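Local structure of uncharacterized protein PA2218 (2HDW) at residues Met210-Gly213 / Tyr214-Val218; Arg223-Thr226 / Leu227-Gly231; Gln258-Val261 / Asp262-Asp265; Asn282-Thr285 / Met286-Leu290. The protein is of unknown function but adopts an alpha/beta hydrolase fold and probably acts as a hydrolase. All coordinates share one frame; numbering follows the deposited sequence.

Contact 1 of 4, residues Met210-Gly213 / Tyr214-Val218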
ATOM      1  N   MET A 210      -7.652   5.257 -11.963  1.00 11.67           N
ATOM      2  CA  MET A 210      -7.618   4.519 -13.220  1.00 12.75           C
ATOM      3  C   MET A 210      -8.885   4.721 -14.046  1.00 14.43           C
ATOM      4  O   MET A 210      -8.861   4.617 -15.280  1.00 12.80           O
ATOM      5  CB  MET A 210      -7.385   3.028 -12.964  1.00 10.70           C
ATOM      6  CG  MET A 210      -5.914   2.710 -12.731  1.00 13.38           C
ATOM      7  SD  MET A 210      -5.467   0.996 -12.943  1.00  8.33           S
ATOM      8  CE  MET A 210      -5.018   0.587 -11.307  1.00 15.15           C
ATOM      9  N   SER A 211      -9.987   5.024 -13.368  1.00 14.12           N
ATOM     10  CA  SER A 211     -11.257   5.240 -14.049  1.00 14.86           C
ATOM     11  C   SER A 211     -11.442   6.678 -14.536  1.00 16.04           C
ATOM     12  O   SER A 211     -11.926   6.899 -15.651  1.00 16.47           O
ATOM     13  CB  SER A 211     -12.417   4.863 -13.127  1.00 14.40           C
ATOM     14  OG  SER A 211     -12.378   3.483 -12.807  1.00 15.68           O
ATOM     15  N   LYS A 212     -11.047   7.649 -13.712  1.00 15.26           N
ATOM     16  CA  LYS A 212     -11.210   9.065 -14.055  1.00 16.36           C
ATOM     17  C   LYS A 212      -9.922   9.866 -14.271  1.00 16.34           C
ATOM     18  O   LYS A 212      -9.982  11.055 -14.591  1.00 16.06           O
ATOM     19  CB  LYS A 212     -12.031   9.769 -12.969  1.00 17.51           C
ATOM     20  CG  LYS A 212     -13.382   9.133 -12.672  1.00 19.54           C
ATOM     21  CD  LYS A 212     -14.079   9.864 -11.530  1.00 21.85           C
ATOM     22  CE  LYS A 212     -15.476   9.312 -11.280  1.00 22.68           C
ATOM     23  NZ  LYS A 212     -16.137   9.982 -10.118  1.00 26.27           N
ATOM     24  N   GLY A 213      -8.767   9.229 -14.106  1.00 16.41           N
ATOM     25  CA  GLY A 213      -7.511   9.945 -14.270  1.00 16.70           C
ATOM     26  C   GLY A 213      -7.323  10.941 -13.134  1.00 17.05           C
ATOM     27  O   GLY A 213      -8.104  10.950 -12.178  1.00 16.98           O
ATOM     28  N   TYR A 214      -6.295  11.782 -13.227  1.00 16.21           N
ATOM     29  CA  TYR A 214      -6.039  12.777 -12.191  1.00 18.54           C
ATOM     30  C   TYR A 214      -7.028  13.938 -12.258  1.00 19.80           C
ATOM     31  O   TYR A 214      -7.185  14.578 -13.296  1.00 22.12           O
ATOM     32  CB  TYR A 214      -4.608  13.307 -12.307  1.00 18.66           C
ATOM     33  CG  TYR A 214      -3.569  12.336 -11.807  1.00 17.51           C
ATOM     34  CD1 TYR A 214      -3.473  12.034 -10.449  1.00 17.73           C
ATOM     35  CD2 TYR A 214      -2.684  11.712 -12.685  1.00 17.21           C
ATOM     36  CE1 TYR A 214      -2.519  11.134  -9.975  1.00 17.02           C
ATOM     37  CE2 TYR A 214      -1.722  10.808 -12.223  1.00 17.39           C
ATOM     38  CZ  TYR A 214      -1.648  10.527 -10.864  1.00 17.73           C
ATOM     39  OH  TYR A 214      -0.704   9.649 -10.391  1.00 14.30           O
ATOM     40  N   ASN A 215      -7.693  14.203 -11.140  1.00 19.45           N
ATOM     41  CA  ASN A 215      -8.671  15.283 -11.066  1.00 20.93           C
ATOM     42  C   ASN A 215      -9.768  15.138 -12.123  1.00 21.74           C
ATOM     43  O   ASN A 215     -10.139  16.107 -12.784  1.00 21.38           O
ATOM     44  CB  ASN A 215      -7.964  16.630 -11.217  1.00 20.03           C
ATOM     45  CG  ASN A 215      -7.101  16.972 -10.015  1.00 21.37           C
ATOM     46  OD1 ASN A 215      -7.614  17.246  -8.924  1.00 19.63           O
ATOM     47  ND2 ASN A 215      -5.786  16.950 -10.204  1.00 17.75           N
ATOM     48  N   ASP A 216     -10.280  13.919 -12.270  1.00 21.85           N
ATOM     49  CA  ASP A 216     -11.342  13.626 -13.229  1.00 23.75           C
ATOM     50  C   ASP A 216     -11.073  14.204 -14.619  1.00 22.37           C
ATOM     51  O   ASP A 216     -11.856  14.998 -15.129  1.00 24.32           O
ATOM     52  CB  ASP A 216     -12.678  14.169 -12.713  1.00 27.11           C
ATOM     53  CG  ASP A 216     -13.097  13.544 -11.396  1.00 29.02           C
ATOM     54  OD1 ASP A 216     -14.236  13.806 -10.960  1.00 31.38           O
ATOM     55  OD2 ASP A 216     -12.293  12.799 -10.792  1.00 33.00           O
ATOM     56  N   SER A 217      -9.975  13.792 -15.241  1.00 20.31           N
ATOM     57  CA  SER A 217      -9.634  14.294 -16.565  1.00 19.54           C
ATOM     58  C   SER A 217     -10.065  13.366 -17.699  1.00 19.14           C
ATOM     59  O   SER A 217      -9.912  13.700 -18.874  1.00 20.74           O
ATOM     60  CB  SER A 217      -8.128  14.543 -16.651  1.00 19.21           C
ATOM     61  OG  SER A 217      -7.402  13.371 -16.328  1.00 18.54           O
ATOM     62  N   VAL A 218     -10.600  12.201 -17.357  1.00 19.32           N
ATOM     63  CA  VAL A 218     -11.035  11.250 -18.372  1.00 18.74           C
ATOM     64  C   VAL A 218     -12.529  11.366 -18.647  1.00 19.14           C
ATOM     65  O   VAL A 218     -13.349  11.233 -17.740  1.00 19.47           O
ATOM     66  CB  VAL A 218     -10.727   9.794 -17.945  1.00 18.37           C
ATOM     67  CG1 VAL A 218     -11.281   8.818 -18.970  1.00 19.38           C
ATOM     68  CG2 VAL A 218      -9.224   9.602 -17.795  1.00 19.22           C
TER
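Lys212 O is gripped by two backbone N-H groups, of Ser217 and Val218. These bonds close the loop at the end of helix 206-212. Gly213 leaves the helix with a positive phi of 69° and opens a type II beta turn that runs to Asp216. The bond from Val218 N to Lys212 O is 3.1 Å long, with its donor well above the carbonyl plane. Ser217 N lies nearer to Lys212 O, at 2.8 Å, but its N-H points off line and the bond is weak. Asp216 CA adds a third group, a CA-H...O contact of 3.2 Å to Lys212 O. The side chains of Lys212 and Asp216 lie alongside each other and point the same way. The lysine chain is fully extended past CG, which lays Lys212 CD 3.5 Å from Asp216 OD2. The charged ends are farther apart, with Lys212 NZ and Asp216 OD1 at 4.4 Å, too far for a salt bridge. Any attraction between them is probably modest. Asp216 OD2 instead has a long, weak ion pair with Arg208. Tyr214 turns away from the helix end. Its OH bonds to Tyr204, and its ring meets Phe259 edge-to-face. Ser217 OG reaches back to Tyr214 O in a weak bond. At the far end of the loop, Val218 CG2 packs 3.7 Å from Gly213 N.

Contact 2 of 4, residues Arg223-Thr226 / Leu227-Gly231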
ATOM      1  N   ARG A 223     -12.611   7.193 -21.813  1.00 15.65           N
ATOM      2  CA  ARG A 223     -12.673   5.958 -21.030  1.00 14.58           C
ATOM      3  C   ARG A 223     -13.057   4.805 -21.950  1.00 15.39           C
ATOM      4  O   ARG A 223     -12.472   3.724 -21.892  1.00 14.81           O
ATOM      5  CB  ARG A 223     -13.712   6.084 -19.910  1.00 14.00           C
ATOM      6  CG  ARG A 223     -13.973   4.777 -19.146  1.00 14.26           C
ATOM      7  CD  ARG A 223     -15.121   4.918 -18.141  1.00 14.57           C
ATOM      8  NE  ARG A 223     -15.616   3.610 -17.697  1.00 12.29           N
ATOM      9  CZ  ARG A 223     -15.201   2.965 -16.610  1.00 13.02           C
ATOM     10  NH1 ARG A 223     -14.280   3.501 -15.816  1.00 11.04           N
ATOM     11  NH2 ARG A 223     -15.688   1.757 -16.335  1.00 12.43           N
ATOM     12  N   THR A 224     -14.053   5.048 -22.797  1.00 14.73           N
ATOM     13  CA  THR A 224     -14.532   4.046 -23.739  1.00 13.79           C
ATOM     14  C   THR A 224     -13.419   3.657 -24.707  1.00 13.89           C
ATOM     15  O   THR A 224     -13.244   2.484 -25.036  1.00 14.02           O
ATOM     16  CB  THR A 224     -15.740   4.585 -24.532  1.00 13.37           C
ATOM     17  OG1 THR A 224     -16.799   4.901 -23.618  1.00 11.49           O
ATOM     18  CG2 THR A 224     -16.233   3.551 -25.543  1.00 13.33           C
ATOM     19  N   ARG A 225     -12.666   4.656 -25.156  1.00 14.64           N
ATOM     20  CA  ARG A 225     -11.558   4.438 -26.078  1.00 14.73           C
ATOM     21  C   ARG A 225     -10.518   3.533 -25.410  1.00 13.33           C
ATOM     22  O   ARG A 225     -10.005   2.602 -26.027  1.00 13.43           O
ATOM     23  CB  ARG A 225     -10.934   5.789 -26.437  1.00 18.70           C
ATOM     24  CG  ARG A 225      -9.809   5.750 -27.453  1.00 23.52           C
ATOM     25  CD  ARG A 225      -8.930   6.988 -27.277  1.00 28.94           C
ATOM     26  NE  ARG A 225      -9.742   8.192 -27.095  1.00 33.25           N
ATOM     27  CZ  ARG A 225      -9.367   9.258 -26.391  1.00 33.32           C
ATOM     28  NH1 ARG A 225      -8.183   9.284 -25.791  1.00 34.65           N
ATOM     29  NH2 ARG A 225     -10.182  10.299 -26.277  1.00 35.35           N
ATOM     30  N   THR A 226     -10.214   3.810 -24.144  1.00 10.67           N
ATOM     31  CA  THR A 226      -9.242   3.011 -23.402  1.00  9.62           C
ATOM     32  C   THR A 226      -9.719   1.564 -23.260  1.00  9.25           C
ATOM     33  O   THR A 226      -8.949   0.625 -23.455  1.00  6.35           O
ATOM     34  CB  THR A 226      -8.994   3.608 -21.993  1.00 10.61           C
ATOM     35  OG1 THR A 226      -8.403   4.905 -22.130  1.00 11.78           O
ATOM     36  CG2 THR A 226      -8.051   2.716 -21.180  1.00 10.72           C
ATOM     37  N   LEU A 227     -10.994   1.387 -22.924  1.00  8.84           N
ATOM     38  CA  LEU A 227     -11.552   0.052 -22.769  1.00  9.46           C
ATOM     39  C   LEU A 227     -11.525  -0.714 -24.092  1.00 10.46           C
ATOM     40  O   LEU A 227     -11.222  -1.912 -24.125  1.00 11.24           O
ATOM     41  CB  LEU A 227     -12.978   0.144 -22.228  1.00 11.18           C
ATOM     42  CG  LEU A 227     -13.065   0.676 -20.795  1.00 11.71           C
ATOM     43  CD1 LEU A 227     -14.529   0.823 -20.389  1.00  9.80           C
ATOM     44  CD2 LEU A 227     -12.323  -0.275 -19.844  1.00 10.22           C
ATOM     45  N   GLU A 228     -11.825  -0.022 -25.189  1.00 10.41           N
ATOM     46  CA  GLU A 228     -11.803  -0.666 -26.491  1.00 12.67           C
ATOM     47  C   GLU A 228     -10.398  -1.179 -26.770  1.00 12.93           C
ATOM     48  O   GLU A 228     -10.227  -2.292 -27.266  1.00 13.94           O
ATOM     49  CB  GLU A 228     -12.229   0.313 -27.589  1.00 13.92           C
ATOM     50  CG  GLU A 228     -13.672   0.773 -27.464  1.00 17.88           C
ATOM     51  CD  GLU A 228     -14.068   1.759 -28.545  1.00 18.89           C
ATOM     52  OE1 GLU A 228     -13.174   2.467 -29.059  1.00 16.59           O
ATOM     53  OE2 GLU A 228     -15.275   1.837 -28.866  1.00 18.61           O
ATOM     54  N   GLN A 229      -9.396  -0.366 -26.443  1.00 12.62           N
ATOM     55  CA  GLN A 229      -8.000  -0.738 -26.652  1.00 14.45           C
ATOM     56  C   GLN A 229      -7.619  -1.931 -25.782  1.00 14.04           C
ATOM     57  O   GLN A 229      -6.895  -2.820 -26.221  1.00 12.55           O
ATOM     58  CB  GLN A 229      -7.077   0.439 -26.316  1.00 17.82           C
ATOM     59  CG  GLN A 229      -7.262   1.662 -27.190  1.00 24.73           C
ATOM     60  CD  GLN A 229      -6.384   2.821 -26.753  1.00 28.12           C
ATOM     61  OE1 GLN A 229      -6.559   3.376 -25.665  1.00 30.98           O
ATOM     62  NE2 GLN A 229      -5.427   3.190 -27.598  1.00 31.10           N
ATOM     63  N   LEU A 230      -8.094  -1.938 -24.539  1.00 13.61           N
ATOM     64  CA  LEU A 230      -7.794  -3.040 -23.629  1.00 12.87           C
ATOM     65  C   LEU A 230      -8.351  -4.331 -24.218  1.00 12.36           C
ATOM     66  O   LEU A 230      -7.718  -5.378 -24.128  1.00 11.09           O
ATOM     67  CB  LEU A 230      -8.392  -2.767 -22.241  1.00 12.51           C
ATOM     68  CG  LEU A 230      -7.711  -1.603 -21.504  1.00 15.16           C
ATOM     69  CD1 LEU A 230      -8.465  -1.245 -20.232  1.00 11.74           C
ATOM     70  CD2 LEU A 230      -6.275  -1.991 -21.189  1.00 14.45           C
ATOM     71  N   GLY A 231      -9.535  -4.247 -24.824  1.00 11.94           N
ATOM     72  CA  GLY A 231     -10.130  -5.415 -25.445  1.00 11.12           C
ATOM     73  C   GLY A 231      -9.206  -5.957 -26.526  1.00 11.99           C
ATOM     74  O   GLY A 231      -8.992  -7.166 -26.627  1.00 11.53           O
TER
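Arg223 swings its CG opposite the backbone N (chi1 173°) and runs extended to NE, while Leu227 CG lies beside its own backbone N (chi1 -67°). The two side chains slant across each other. Leu227 CD1 touches Arg223 NE at 4.0 Å and meets the guanidinium obliquely. The polar end of the arginine is held elsewhere, with NH2 bonded to Met293 O. One residue further on, Thr224 CG2 lies 3.9 Å from Glu228 OE2. Thr224 OG1 turns back to Leu220 O. All of these contacts lie along helix 220-240, an alpha helix with regular i to i+4 bonds. The bond from Glu228 N to Thr224 O measures 2.9 Å, and the three neighbouring ones are much alike. Thr226 and Leu230 stand side by side, with Thr226 CG2 4.1 Å from Leu230 CD1. Thr226 OG1 bonds to Gln222 O, and the same rotamer sets CG2 beside the leucine. Leu230 is buried and also leans on Met293, as do Thr226 and Leu227. On the exposed side, Gln229 extends over the helix backbone and puts its OE1 3.5 Å from Thr226 CA. Arg225 makes its salt bridge one turn back, from NH2 to Glu221 OE1.

Contact 3 of 4, residues Gln258-Val261 / Asp262-Asp265; sequences QFLV and DYHD
Gln258 and Asp262 are joined by a side-chain hydrogen bond across the first turn of helix 258-267. Gln258 NE2 gives a nearly straight bond of 2.9 Å to Asp262 OD1. The acceptor lies in the amide plane of the glutamine, but the N-H reaches the carboxylate from above its plane. A bend at chi2 (62°) folds the glutamine back for this. The same two residues share a backbone bond, from Asp262 N to Gln258 O at 2.8 Å. Three more i to i+4 bonds continue the alpha helix up to Asp265. His264 ND1 bonds Asp265 OD1 at 3.2 Å, close to the imidazole plane, on the anti side of the carboxylate but tilted 28° out of its plane. Val261 and Asp265 lie side by side, the methyl CG1 of Val261 3.8 Å from the carboxylate oxygen OD2 of Asp265. Apolar contacts gather round the aromatic rings. Tyr263 CE2 comes in at the edge of the Phe259 ring, 3.7 Å from Phe259 CD1. Leu260 CG lies over one face of that ring, offset toward its rim, and Leu260 CD2 sits at the tyrosine's edge, 4.2 Å from Tyr263 CD2. Beyond the helix, Phe259 stacks with His318, and Tyr263 OH bonds to Tyr204. Each of the two aspartates thus accepts one side-chain N-H. The bond to Asp262 limits rotation of the Gln258 amide, and the Asp265 carboxylate would favour a proton on ND1 of His264.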
ATOM      1  N   GLN A 258       5.850  18.160 -12.036  1.00 12.64           N
ATOM      2  CA  GLN A 258       6.729  17.962 -10.892  1.00 13.72           C
ATOM      3  C   GLN A 258       6.456  16.698 -10.081  1.00 13.69           C
ATOM      4  O   GLN A 258       7.397  16.025  -9.652  1.00 13.57           O
ATOM      5  CB  GLN A 258       6.667  19.176  -9.960  1.00 14.22           C
ATOM      6  CG  GLN A 258       7.687  19.132  -8.829  1.00 16.74           C
ATOM      7  CD  GLN A 258       9.131  19.139  -9.332  1.00 19.22           C
ATOM      8  OE1 GLN A 258       9.532  20.022 -10.092  1.00 19.80           O
ATOM      9  NE2 GLN A 258       9.916  18.157  -8.901  1.00 14.91           N
ATOM     10  N   PHE A 259       5.187  16.363  -9.861  1.00 12.15           N
ATOM     11  CA  PHE A 259       4.895  15.171  -9.073  1.00 12.83           C
ATOM     12  C   PHE A 259       5.426  13.905  -9.754  1.00 11.90           C
ATOM     13  O   PHE A 259       5.720  12.916  -9.084  1.00 10.86           O
ATOM     14  CB  PHE A 259       3.385  15.079  -8.757  1.00 13.71           C
ATOM     15  CG  PHE A 259       2.553  14.423  -9.829  1.00 14.55           C
ATOM     16  CD1 PHE A 259       2.272  13.064  -9.770  1.00 15.06           C
ATOM     17  CD2 PHE A 259       2.016  15.173 -10.871  1.00 15.29           C
ATOM     18  CE1 PHE A 259       1.458  12.456 -10.733  1.00 14.41           C
ATOM     19  CE2 PHE A 259       1.203  14.575 -11.838  1.00 16.35           C
ATOM     20  CZ  PHE A 259       0.923  13.216 -11.766  1.00 14.56           C
ATOM     21  N   LEU A 260       5.578  13.944 -11.076  1.00  9.83           N
ATOM     22  CA  LEU A 260       6.118  12.796 -11.800  1.00 10.08           C
ATOM     23  C   LEU A 260       7.635  12.784 -11.636  1.00  8.88           C
ATOM     24  O   LEU A 260       8.255  11.723 -11.527  1.00  8.16           O
ATOM     25  CB  LEU A 260       5.746  12.867 -13.283  1.00 10.37           C
ATOM     26  CG  LEU A 260       4.258  12.634 -13.526  1.00 11.99           C
ATOM     27  CD1 LEU A 260       3.935  12.784 -15.003  1.00 14.46           C
ATOM     28  CD2 LEU A 260       3.893  11.236 -13.032  1.00 15.09           C
ATOM     29  N   VAL A 261       8.229  13.971 -11.616  1.00 11.15           N
ATOM     30  CA  VAL A 261       9.669  14.089 -11.423  1.00 11.77           C
ATOM     31  C   VAL A 261       9.982  13.587 -10.016  1.00 11.48           C
ATOM     32  O   VAL A 261      10.997  12.923  -9.786  1.00 10.86           O
ATOM     33  CB  VAL A 261      10.129  15.547 -11.542  1.00 13.07           C
ATOM     34  CG1 VAL A 261      11.621  15.644 -11.241  1.00 12.47           C
ATOM     35  CG2 VAL A 261       9.829  16.072 -12.951  1.00 12.87           C
ATOM     36  N   ASP A 262       9.099  13.914  -9.074  1.00 10.42           N
ATOM     37  CA  ASP A 262       9.265  13.480  -7.692  1.00  9.34           C
ATOM     38  C   ASP A 262       9.268  11.957  -7.620  1.00 10.77           C
ATOM     39  O   ASP A 262      10.111  11.366  -6.943  1.00 10.25           O
ATOM     40  CB  ASP A 262       8.130  14.008  -6.811  1.00  9.05           C
ATOM     41  CG  ASP A 262       8.224  15.502  -6.558  1.00 10.64           C
ATOM     42  OD1 ASP A 262       9.268  16.110  -6.884  1.00 11.18           O
ATOM     43  OD2 ASP A 262       7.248  16.064  -6.021  1.00 10.59           O
ATOM     44  N   TYR A 263       8.312  11.326  -8.302  1.00  8.92           N
ATOM     45  CA  TYR A 263       8.222   9.869  -8.302  1.00 11.35           C
ATOM     46  C   TYR A 263       9.508   9.253  -8.839  1.00 11.86           C
ATOM     47  O   TYR A 263      10.019   8.278  -8.289  1.00 12.24           O
ATOM     48  CB  TYR A 263       7.045   9.389  -9.156  1.00 10.89           C
ATOM     49  CG  TYR A 263       5.708   9.368  -8.445  1.00 11.52           C
ATOM     50  CD1 TYR A 263       5.584   8.835  -7.162  1.00 12.79           C
ATOM     51  CD2 TYR A 263       4.553   9.815  -9.083  1.00 11.44           C
ATOM     52  CE1 TYR A 263       4.336   8.744  -6.532  1.00 11.68           C
ATOM     53  CE2 TYR A 263       3.299   9.726  -8.465  1.00 12.03           C
ATOM     54  CZ  TYR A 263       3.200   9.190  -7.191  1.00 12.12           C
ATOM     55  OH  TYR A 263       1.966   9.087  -6.587  1.00 11.82           O
ATOM     56  N   HIS A 264      10.019   9.820  -9.926  1.00 11.50           N
ATOM     57  CA  HIS A 264      11.258   9.328 -10.514  1.00 12.35           C
ATOM     58  C   HIS A 264      12.407   9.459  -9.518  1.00 12.08           C
ATOM     59  O   HIS A 264      13.187   8.528  -9.332  1.00 12.50           O
ATOM     60  CB  HIS A 264      11.610  10.117 -11.780  1.00 12.52           C
ATOM     61  CG  HIS A 264      13.015   9.897 -12.248  1.00 14.69           C
ATOM     62  ND1 HIS A 264      14.105  10.459 -11.618  1.00 17.59           N
ATOM     63  CD2 HIS A 264      13.513   9.134 -13.249  1.00 14.76           C
ATOM     64  CE1 HIS A 264      15.213  10.052 -12.210  1.00 15.65           C
ATOM     65  NE2 HIS A 264      14.882   9.247 -13.203  1.00 15.31           N
ATOM     66  N   ASP A 265      12.510  10.619  -8.879  1.00 11.85           N
ATOM     67  CA  ASP A 265      13.588  10.846  -7.924  1.00 13.56           C
ATOM     68  C   ASP A 265      13.564   9.868  -6.763  1.00 12.97           C
ATOM     69  O   ASP A 265      14.582   9.634  -6.119  1.00 12.59           O
ATOM     70  CB  ASP A 265      13.540  12.278  -7.402  1.00 16.43           C
ATOM     71  CG  ASP A 265      13.892  13.289  -8.473  1.00 18.31           C
ATOM     72  OD1 ASP A 265      14.439  12.880  -9.520  1.00 19.13           O
ATOM     73  OD2 ASP A 265      13.628  14.487  -8.270  1.00 21.25           O
TER

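Contact 4 of 4, residues Asn282-Thr285 / Met286-Leu290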
ATOM      1  N   ASN A 282       9.755  -1.037 -13.874  1.00 10.64           N
ATOM      2  CA  ASN A 282       9.013  -2.161 -14.424  1.00 11.25           C
ATOM      3  C   ASN A 282       7.596  -1.714 -14.758  1.00 11.47           C
ATOM      4  O   ASN A 282       7.402  -0.569 -15.177  1.00 12.01           O
ATOM      5  CB  ASN A 282       9.018  -3.336 -13.441  1.00 12.32           C
ATOM      6  CG  ASN A 282      10.419  -3.853 -13.181  1.00 14.84           C
ATOM      7  OD1 ASN A 282      11.003  -3.592 -12.131  1.00 16.68           O
ATOM      8  ND2 ASN A 282      10.977  -4.569 -14.153  1.00 12.44           N
ATOM      9  N   ALA A 283       6.609  -2.589 -14.586  1.00 10.56           N
ATOM     10  CA  ALA A 283       5.234  -2.216 -14.910  1.00 10.79           C
ATOM     11  C   ALA A 283       4.219  -3.313 -14.688  1.00  9.51           C
ATOM     12  O   ALA A 283       4.562  -4.485 -14.561  1.00  9.18           O
ATOM     13  CB  ALA A 283       5.153  -1.774 -16.353  1.00 14.90           C
ATOM     14  N   TRP A 284       2.954  -2.917 -14.655  1.00  9.03           N
ATOM     15  CA  TRP A 284       1.866  -3.869 -14.503  1.00  9.34           C
ATOM     16  C   TRP A 284       1.580  -4.382 -15.905  1.00  9.16           C
ATOM     17  O   TRP A 284       2.051  -3.808 -16.894  1.00  9.61           O
ATOM     18  CB  TRP A 284       0.596  -3.189 -13.993  1.00 11.53           C
ATOM     19  CG  TRP A 284       0.732  -2.519 -12.661  1.00 13.69           C
ATOM     20  CD1 TRP A 284       0.779  -1.178 -12.420  1.00 10.78           C
ATOM     21  CD2 TRP A 284       0.817  -3.162 -11.383  1.00 11.04           C
ATOM     22  NE1 TRP A 284       0.887  -0.941 -11.070  1.00 11.46           N
ATOM     23  CE2 TRP A 284       0.911  -2.142 -10.410  1.00 12.59           C
ATOM     24  CE3 TRP A 284       0.821  -4.500 -10.966  1.00 11.21           C
ATOM     25  CZ2 TRP A 284       1.011  -2.418  -9.040  1.00  9.86           C
ATOM     26  CZ3 TRP A 284       0.921  -4.775  -9.602  1.00 11.14           C
ATOM     27  CH2 TRP A 284       1.015  -3.735  -8.659  1.00 10.54           C
ATOM     28  N   THR A 285       0.805  -5.452 -15.987  1.00  7.73           N
ATOM     29  CA  THR A 285       0.419  -6.000 -17.282  1.00  9.54           C
ATOM     30  C   THR A 285      -0.438  -4.917 -17.914  1.00  8.59           C
ATOM     31  O   THR A 285      -1.051  -4.115 -17.200  1.00  9.22           O
ATOM     32  CB  THR A 285      -0.448  -7.246 -17.118  1.00 10.82           C
ATOM     33  OG1 THR A 285      -1.595  -6.911 -16.323  1.00 12.46           O
ATOM     34  CG2 THR A 285       0.338  -8.360 -16.443  1.00  7.59           C
ATOM     35  N   MET A 286      -0.485  -4.887 -19.243  1.00  9.15           N
ATOM     36  CA  MET A 286      -1.281  -3.889 -19.942  1.00  9.67           C
ATOM     37  C   MET A 286      -2.767  -3.985 -19.597  1.00  9.35           C
ATOM     38  O   MET A 286      -3.461  -2.975 -19.565  1.00 10.20           O
ATOM     39  CB  MET A 286      -1.085  -4.014 -21.464  1.00 10.06           C
ATOM     40  CG  MET A 286       0.261  -3.469 -21.972  1.00 15.43           C
ATOM     41  SD  MET A 286       0.419  -3.488 -23.783  1.00 11.05           S
ATOM     42  CE  MET A 286      -0.512  -2.040 -24.188  1.00 14.53           C
ATOM     43  N   THR A 287      -3.267  -5.183 -19.309  1.00  9.75           N
ATOM     44  CA  THR A 287      -4.690  -5.310 -18.995  1.00 10.34           C
ATOM     45  C   THR A 287      -5.086  -5.190 -17.513  1.00 11.67           C
ATOM     46  O   THR A 287      -6.255  -5.372 -17.161  1.00 11.20           O
ATOM     47  CB  THR A 287      -5.270  -6.618 -19.598  1.00 10.30           C
ATOM     48  OG1 THR A 287      -4.494  -7.747 -19.174  1.00 11.87           O
ATOM     49  CG2 THR A 287      -5.245  -6.539 -21.121  1.00  8.07           C
ATOM     50  N   THR A 288      -4.130  -4.855 -16.650  1.00 12.57           N
ATOM     51  CA  THR A 288      -4.418  -4.714 -15.219  1.00 10.62           C
ATOM     52  C   THR A 288      -5.570  -3.752 -14.894  1.00 10.75           C
ATOM     53  O   THR A 288      -6.396  -4.038 -14.029  1.00 10.56           O
ATOM     54  CB  THR A 288      -3.150  -4.268 -14.434  1.00 10.33           C
ATOM     55  OG1 THR A 288      -2.329  -5.413 -14.164  1.00  8.75           O
ATOM     56  CG2 THR A 288      -3.527  -3.595 -13.113  1.00  9.77           C
ATOM     57  N   PRO A 289      -5.643  -2.600 -15.583  1.00  9.87           N
ATOM     58  CA  PRO A 289      -6.712  -1.624 -15.329  1.00 10.63           C
ATOM     59  C   PRO A 289      -8.165  -2.119 -15.437  1.00  9.33           C
ATOM     60  O   PRO A 289      -9.061  -1.535 -14.841  1.00  9.07           O
ATOM     61  CB  PRO A 289      -6.420  -0.523 -16.347  1.00 10.01           C
ATOM     62  CG  PRO A 289      -4.923  -0.599 -16.505  1.00 10.44           C
ATOM     63  CD  PRO A 289      -4.692  -2.082 -16.585  1.00 10.21           C
ATOM     64  N   LEU A 290      -8.406  -3.184 -16.192  1.00 10.39           N
ATOM     65  CA  LEU A 290      -9.772  -3.680 -16.357  1.00  9.65           C
ATOM     66  C   LEU A 290     -10.568  -3.874 -15.066  1.00 10.64           C
ATOM     67  O   LEU A 290     -11.748  -3.523 -15.009  1.00 11.04           O
ATOM     68  CB  LEU A 290      -9.768  -4.979 -17.158  1.00 10.46           C
ATOM     69  CG  LEU A 290      -9.428  -4.815 -18.641  1.00  8.67           C
ATOM     70  CD1 LEU A 290      -9.204  -6.173 -19.259  1.00  9.06           C
ATOM     71  CD2 LEU A 290     -10.559  -4.063 -19.357  1.00 11.54           C
TER
HETATM   72  O   HOH W   1      -3.833  -8.340 -16.547  1.00 15.97           O
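The indole of Trp284 is met obliquely by Thr288 CG2. Further rings come from outside the two segments: Phe105 with its plane at about 30° to the indole, and Tyr249 at about 75°. Trp284 CB, at the root of the ring, touches Thr288 OG1 at 3.7 Å. The link between the two segments is a threonine pair round a type I beta turn from Thr285 to Thr288. The side chains cross at about a right angle, and Thr285 OG1 and Thr288 OG1 share a short hydrogen bond of 2.7 Å. Thr285 has its hydroxyl between the backbone N and the carbonyl carbon (chi1 57°), which turns OG1 in over the turn. The backbone closes the turn with a bond of 3.2 Å from Thr288 N to Thr285 O. That N-H is straight toward the oxygen but stands well above the carbonyl plane. A water lies 2.7 Å from Thr285 OG1 and 2.8 Å from Thr287 OG1, and bridges the two. Thr285 OG1 is therefore gripped by both a buried hydroxyl and a water. The turn leads the chain from the loop after helix 258-267 into the short helix 289-292. Backbone bonds tie the loop to Asn144, Ala244, Gln246 and Tyr249. Met286, Thr287 and Leu290 rest against helix 220-240.

How the contacts relate
In the chain, all four contacts fall between strands 197-201 and 309-314, a connection where alpha/beta hydrolases often carry a cap. Contacts 2 and 4 pack directly: Leu230 CD2 lies 3.4 Å from Met286 O, and Leu230 CD1 lies 3.6 Å from Leu290 CD2. Contact 1 touches each of the others. Val218 CG1 meets Arg223 N of contact 2 at 3.5 Å, and Met210 SD packs on Pro289 of contact 4. Tyr214 OH lies 3.6 Å from Phe259 CE1 of contact 3, and the hydroxyl of Tyr204 bonds those of both Tyr214 and Tyr263. Contact 3 stays about 16 Å from contact 2, nearest atoms. Its Tyr263 lies near, without touching, the start of helix 180-191; the turn before that helix usually holds the nucleophile in this fold.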